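Long-range contacts in probable TonB-dependent siderophore receptor PirA (Acinetobacter baumannii, PDB 5FR8), which probably takes part in the first step of iron uptake across the outer membrane by binding iron-chelating siderophores, possibly including ferric enterobactin: residues N164-S169 and S193-K198; S202-G207 and S239-W244. One frame throughout, in Å; residues are numbered along the deposited sequence.

Interaction 1 (N164-S169 and S193-K198)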
loop_
_atom_site.group_PDB
_atom_site.type_symbol
_atom_site.label_atom_id
_atom_site.label_comp_id
_atom_site.label_asym_id
_atom_site.label_seq_id
_atom_site.Cartn_x
_atom_site.Cartn_y
_atom_site.Cartn_z
ATOM N N ASN A 164 -16.227 -13.643 24.974
ATOM C CA ASN A 164 -17.039 -13.720 26.179
ATOM C C ASN A 164 -16.408 -14.543 27.283
ATOM O O ASN A 164 -17.011 -14.725 28.339
ATOM C CB ASN A 164 -18.403 -14.269 25.831
ATOM C CG ASN A 164 -19.285 -13.219 25.195
ATOM O OD1 ASN A 164 -18.808 -12.365 24.435
ATOM N ND2 ASN A 164 -20.578 -13.270 25.500
ATOM N N GLU A 165 -15.205 -15.055 27.027
ATOM C CA GLU A 165 -14.361 -15.630 28.064
ATOM C C GLU A 165 -12.965 -15.116 27.812
ATOM O O GLU A 165 -12.616 -14.823 26.677
ATOM C CB GLU A 165 -14.383 -17.146 28.004
ATOM C CG GLU A 165 -15.771 -17.724 27.825
ATOM C CD GLU A 165 -15.779 -19.234 27.929
ATOM O OE1 GLU A 165 -15.079 -19.900 27.129
ATOM O OE2 GLU A 165 -16.490 -19.758 28.806
ATOM N N THR A 166 -12.169 -14.974 28.861
ATOM C CA THR A 166 -10.890 -14.278 28.718
ATOM C C THR A 166 -9.875 -15.196 28.088
ATOM O O THR A 166 -9.417 -16.140 28.713
ATOM C CB THR A 166 -10.347 -13.742 30.065
ATOM O OG1 THR A 166 -10.203 -14.817 30.996
ATOM C CG2 THR A 166 -11.295 -12.712 30.664
ATOM N N HIS A 167 -9.537 -14.926 26.838
ATOM C CA HIS A 167 -8.483 -15.682 26.163
ATOM C C HIS A 167 -7.306 -14.762 25.994
ATOM O O HIS A 167 -7.481 -13.585 25.723
ATOM C CB HIS A 167 -8.962 -16.233 24.824
ATOM C CG HIS A 167 -10.111 -17.191 24.953
ATOM N ND1 HIS A 167 -11.429 -16.802 24.815
ATOM C CD2 HIS A 167 -10.137 -18.517 25.233
ATOM C CE1 HIS A 167 -12.216 -17.849 24.988
ATOM N NE2 HIS A 167 -11.457 -18.900 25.245
ATOM N N GLY A 168 -6.108 -15.287 26.193
ATOM C CA GLY A 168 -4.924 -14.450 26.232
ATOM C C GLY A 168 -3.917 -14.927 25.229
ATOM O O GLY A 168 -3.979 -16.068 24.791
ATOM N N SER A 169 -2.994 -14.053 24.853
ATOM C CA SER A 169 -1.869 -14.449 24.005
ATOM C C SER A 169 -0.645 -13.614 24.332
ATOM O O SER A 169 -0.738 -12.411 24.529
ATOM C CB SER A 169 -2.189 -14.269 22.510
ATOM O OG SER A 169 -3.486 -14.720 22.169
ATOM N N SER A 193 -8.612 -10.577 25.660
ATOM C CA SER A 193 -10.019 -10.263 25.428
ATOM C C SER A 193 -10.820 -11.056 26.433
ATOM O O SER A 193 -10.390 -12.123 26.893
ATOM C CB SER A 193 -10.485 -10.592 24.004
ATOM O OG SER A 193 -10.257 -11.951 23.683
ATOM N N GLY A 194 -11.972 -10.509 26.809
ATOM C CA GLY A 194 -12.800 -11.118 27.851
ATOM C C GLY A 194 -14.087 -10.349 28.090
ATOM O O GLY A 194 -14.332 -9.332 27.442
ATOM N N PRO A 195 -14.925 -10.828 29.020
ATOM C CA PRO A 195 -16.061 -10.048 29.390
ATOM C C PRO A 195 -15.657 -9.101 30.495
ATOM O O PRO A 195 -14.777 -9.438 31.293
ATOM C CB PRO A 195 -17.038 -11.104 29.912
ATOM C CG PRO A 195 -16.167 -12.095 30.573
ATOM C CD PRO A 195 -14.875 -12.094 29.775
ATOM N N LEU A 196 -16.258 -7.911 30.491
ATOM C CA LEU A 196 -16.351 -7.063 31.674
ATOM C C LEU A 196 -17.718 -7.357 32.274
ATOM O O LEU A 196 -17.865 -7.493 33.497
ATOM C CB LEU A 196 -16.240 -5.576 31.307
ATOM C CG LEU A 196 -14.847 -5.103 30.838
ATOM C CD1 LEU A 196 -14.872 -3.648 30.389
ATOM C CD2 LEU A 196 -13.781 -5.302 31.919
ATOM N N ILE A 197 -18.717 -7.451 31.403
ATOM C CA ILE A 197 -19.990 -7.999 31.795
ATOM C C ILE A 197 -20.390 -9.058 30.803
ATOM O O ILE A 197 -20.563 -8.784 29.615
ATOM C CB ILE A 197 -21.116 -6.942 31.848
ATOM C CG1 ILE A 197 -20.698 -5.754 32.702
ATOM C CG2 ILE A 197 -22.384 -7.553 32.432
ATOM C CD1 ILE A 197 -21.752 -4.673 32.799
ATOM N N LYS A 198 -20.592 -10.263 31.304
ATOM C CA LYS A 198 -20.873 -11.358 30.414
ATOM C C LYS A 198 -22.032 -11.008 29.480
ATOM O O LYS A 198 -23.089 -10.606 29.937
ATOM C CB LYS A 198 -21.183 -12.629 31.208
ATOM C CG LYS A 198 -19.962 -13.253 31.887
ATOM C CD LYS A 198 -20.178 -14.714 32.267
ATOM C CE LYS A 198 -21.298 -14.876 33.309
ATOM N NZ LYS A 198 -20.810 -15.181 34.691
#

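Interaction 2 (S202-G207 and S239-W244)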
loop_
_atom_site.group_PDB
_atom_site.type_symbol
_atom_site.label_atom_id
_atom_site.label_comp_id
_atom_site.label_asym_id
_atom_site.label_seq_id
_atom_site.Cartn_x
_atom_site.Cartn_y
_atom_site.Cartn_z
ATOM N N SER A 202 -17.787 -6.456 26.596
ATOM C CA SER A 202 -16.566 -7.235 26.473
ATOM C C SER A 202 -15.515 -6.375 25.792
ATOM O O SER A 202 -15.841 -5.358 25.174
ATOM C CB SER A 202 -16.843 -8.491 25.667
ATOM O OG SER A 202 -17.933 -8.269 24.795
ATOM N N TYR A 203 -14.250 -6.753 25.934
ATOM C CA TYR A 203 -13.146 -5.933 25.433
ATOM C C TYR A 203 -12.134 -6.779 24.667
ATOM O O TYR A 203 -12.055 -7.993 24.885
ATOM C CB TYR A 203 -12.415 -5.285 26.593
ATOM C CG TYR A 203 -11.685 -6.308 27.417
ATOM C CD1 TYR A 203 -12.363 -7.055 28.360
ATOM C CD2 TYR A 203 -10.336 -6.553 27.235
ATOM C CE1 TYR A 203 -11.724 -8.012 29.110
ATOM C CE2 TYR A 203 -9.688 -7.506 27.992
ATOM C CZ TYR A 203 -10.396 -8.230 28.921
ATOM O OH TYR A 203 -9.797 -9.182 29.689
ATOM N N ARG A 204 -11.371 -6.129 23.782
ATOM C CA ARG A 204 -10.163 -6.714 23.192
ATOM C C ARG A 204 -9.056 -5.678 23.244
ATOM O O ARG A 204 -9.248 -4.525 22.861
ATOM C CB ARG A 204 -10.360 -7.105 21.741
ATOM C CG ARG A 204 -9.128 -7.806 21.170
ATOM C CD ARG A 204 -8.569 -7.212 19.869
ATOM N NE ARG A 204 -8.188 -5.827 20.073
ATOM C CZ ARG A 204 -8.513 -4.811 19.285
ATOM N NH1 ARG A 204 -9.213 -5.027 18.189
ATOM N NH2 ARG A 204 -8.130 -3.569 19.603
ATOM N N LEU A 205 -7.885 -6.088 23.698
ATOM C CA LEU A 205 -6.763 -5.169 23.842
ATOM C C LEU A 205 -5.512 -5.867 23.348
ATOM O O LEU A 205 -5.220 -6.992 23.768
ATOM C CB LEU A 205 -6.593 -4.795 25.318
ATOM C CG LEU A 205 -5.362 -3.952 25.672
ATOM C CD1 LEU A 205 -5.613 -2.484 25.343
ATOM C CD2 LEU A 205 -4.976 -4.118 27.133
ATOM N N TYR A 206 -4.776 -5.229 22.451
ATOM C CA TYR A 206 -3.538 -5.848 21.967
ATOM C C TYR A 206 -2.441 -4.825 21.908
ATOM O O TYR A 206 -2.701 -3.631 21.748
ATOM C CB TYR A 206 -3.721 -6.541 20.610
ATOM C CG TYR A 206 -3.860 -5.616 19.417
ATOM C CD1 TYR A 206 -2.807 -4.821 18.991
ATOM C CD2 TYR A 206 -5.038 -5.559 18.700
ATOM C CE1 TYR A 206 -2.924 -3.995 17.878
ATOM C CE2 TYR A 206 -5.173 -4.728 17.602
ATOM C CZ TYR A 206 -4.107 -3.955 17.188
ATOM O OH TYR A 206 -4.245 -3.132 16.100
ATOM N N GLY A 207 -1.215 -5.294 22.064
ATOM C CA GLY A 207 -0.063 -4.408 22.165
ATOM C C GLY A 207 1.144 -5.045 21.512
ATOM O O GLY A 207 1.241 -6.284 21.427
ATOM N N SER A 239 -3.762 -0.909 21.097
ATOM C CA SER A 239 -5.103 -0.789 20.532
ATOM C C SER A 239 -6.179 -1.471 21.347
ATOM O O SER A 239 -6.039 -2.635 21.746
ATOM C CB SER A 239 -5.144 -1.377 19.127
ATOM O OG SER A 239 -6.490 -1.662 18.750
ATOM N N GLY A 240 -7.273 -0.749 21.555
ATOM C CA GLY A 240 -8.336 -1.201 22.456
ATOM C C GLY A 240 -9.690 -1.182 21.811
ATOM O O GLY A 240 -10.004 -0.289 21.050
ATOM N N ARG A 241 -10.489 -2.191 22.123
ATOM C CA ARG A 241 -11.863 -2.278 21.664
ATOM C C ARG A 241 -12.799 -2.550 22.814
ATOM O O ARG A 241 -12.512 -3.406 23.654
ATOM C CB ARG A 241 -12.002 -3.427 20.712
ATOM C CG ARG A 241 -13.445 -3.699 20.331
ATOM C CD ARG A 241 -13.490 -4.644 19.137
ATOM N NE ARG A 241 -12.966 -4.010 17.933
ATOM C CZ ARG A 241 -12.606 -4.666 16.838
ATOM N NH1 ARG A 241 -12.727 -5.990 16.767
ATOM N NH2 ARG A 241 -12.135 -3.980 15.808
ATOM N N LEU A 242 -13.916 -1.829 22.858
ATOM C CA LEU A 242 -15.013 -2.157 23.775
ATOM C C LEU A 242 -16.235 -2.494 22.962
ATOM O O LEU A 242 -16.581 -1.739 22.064
ATOM C CB LEU A 242 -15.381 -0.987 24.677
ATOM C CG LEU A 242 -14.349 -0.531 25.695
ATOM C CD1 LEU A 242 -14.922 0.662 26.461
ATOM C CD2 LEU A 242 -13.926 -1.653 26.630
ATOM N N ALA A 243 -16.885 -3.606 23.293
ATOM C CA ALA A 243 -18.068 -4.050 22.594
ATOM C C ALA A 243 -19.199 -4.062 23.568
ATOM O O ALA A 243 -19.070 -4.611 24.661
ATOM C CB ALA A 243 -17.855 -5.433 22.045
ATOM N N TRP A 244 -20.305 -3.432 23.185
ATOM C CA TRP A 244 -21.431 -3.226 24.083
ATOM C C TRP A 244 -22.695 -3.651 23.385
ATOM O O TRP A 244 -23.010 -3.147 22.308
ATOM C CB TRP A 244 -21.515 -1.735 24.461
ATOM C CG TRP A 244 -22.667 -1.329 25.397
ATOM C CD1 TRP A 244 -23.302 -2.114 26.320
ATOM C CD2 TRP A 244 -23.274 -0.031 25.497
ATOM N NE1 TRP A 244 -24.277 -1.388 26.971
ATOM C CE2 TRP A 244 -24.275 -0.111 26.484
ATOM C CE3 TRP A 244 -23.075 1.181 24.835
ATOM C CZ2 TRP A 244 -25.066 0.960 26.817
ATOM C CZ3 TRP A 244 -23.857 2.236 25.171
ATOM C CH2 TRP A 244 -24.845 2.124 26.152
#

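Interaction 1 (N164-S169 and S193-K198)
Thr166 and Pro195 meet at about a right angle, and the threonine touches through its methyl. Its CG2 reaches Pro195 CD at 3.7 Å and comes against the bare backbone of Gly194, with CG2 3.6 Å from CA. That branch stands anti to the carbonyl carbon, beside the backbone N of Thr166 (chi1 58°, measured to OG1). The proline ring also rests against the preceding residues of the other segment, its CG lying 3.6 Å from Asn164 O.

Next to this close-fitting corner the two chains form an antiparallel hydrogen-bonded pair, His167 with Ser193. Ser193 N gives a bond of 3.2 Å to His167 O. The return bond, from His167 N to Ser193 O, is less certain because the position of Ser193 O is less sure. The Ser193 hydroxyl, on the buried side, is hydrogen-bonded to Thr163 OG1, which also bonds Glu165 O.

The side chains on the outer side are loose: CB of Asn164 and of Glu165 points away from the partner strand, and although His167 CB shares a sheet face with Ser193, its imidazole leads away; all three residues lie on the surface. Asn164 ND2 makes a weak hydrogen bond to Asp199 OD1.

Here the chain that links plug to barrel enters the first hairpin of the barrel wall, strands 167-177 and 185-195. Since no charged pair bridges the segments, their cohesion comes from main-chain hydrogen bonding and from the apolar fit of a methyl, a glycine and a proline.

Interaction 2 (S202-G207 and S239-W244)
Arg204 reaches across the strand boundary to Ser239, its NH2 giving a hydrogen bond of 3.1 Å to Ser239 O. The donor stands above the carbonyl plane, while the oxygen lies near the guanidinium plane; the same oxygen also accepts the main-chain N-H of Tyr206. Arg204 CG is anti to its backbone N (chi1 -176°), and bends at chi2 and chi3 carry the chain onward. Arg241 CB sits over one face of this guanidinium and Tyr206 CD2 over the opposite one. Arg204 NH1 in turn rests over the centre of the Arg241 guanidinium, 3.7 Å above its plane, with the two planes 52° apart. Ser239 CB makes a CH-pi contact with the Tyr206 ring, 3.7 Å from its centroid.

Beneath these groups, three antiparallel hydrogen-bonded pairs, Ser202-Ala243, Arg204-Arg241 and Tyr206-Ser239, set the register of neighbouring strands in the TonB-dependent receptor barrel. On the other sheet face, Leu242 CD2 lies 3.9 Å from Tyr203 CB, and Leu205 CD1 approaches Ser239 O.

The two like charges have outside partners. Arg241 NE forms a salt bridge with Asp255 of the next barrel strand and NH2 one with Asp100 of the plug, which would offset the repulsion from Arg204. Arg204 NH1 is weakly bonded to Lys160 O, and both arginines touch Thr159 of plug strand 153-159.

In the fold
Four successive strands of the barrel wall, 167-177, 185-195, 201-212 and 232-247, carry the two interactions in chain order, with interaction 1 complete before interaction 2 begins. Their centres lie about 10 Å apart, joined where strand 185-195 runs antiparallel to 201-212. There Gly194 O and Tyr203 N are 3.0 Å apart, a probable hydrogen bond, and Thr166 CG2 packs 4.0 Å from Tyr203 OH. Interaction 1 lies where the chain leaves the plug and starts the barrel, and its contacts stay within the wall and the entry to its first strand. Interaction 2, one strand pair further round, reaches the plug itself through its two arginines.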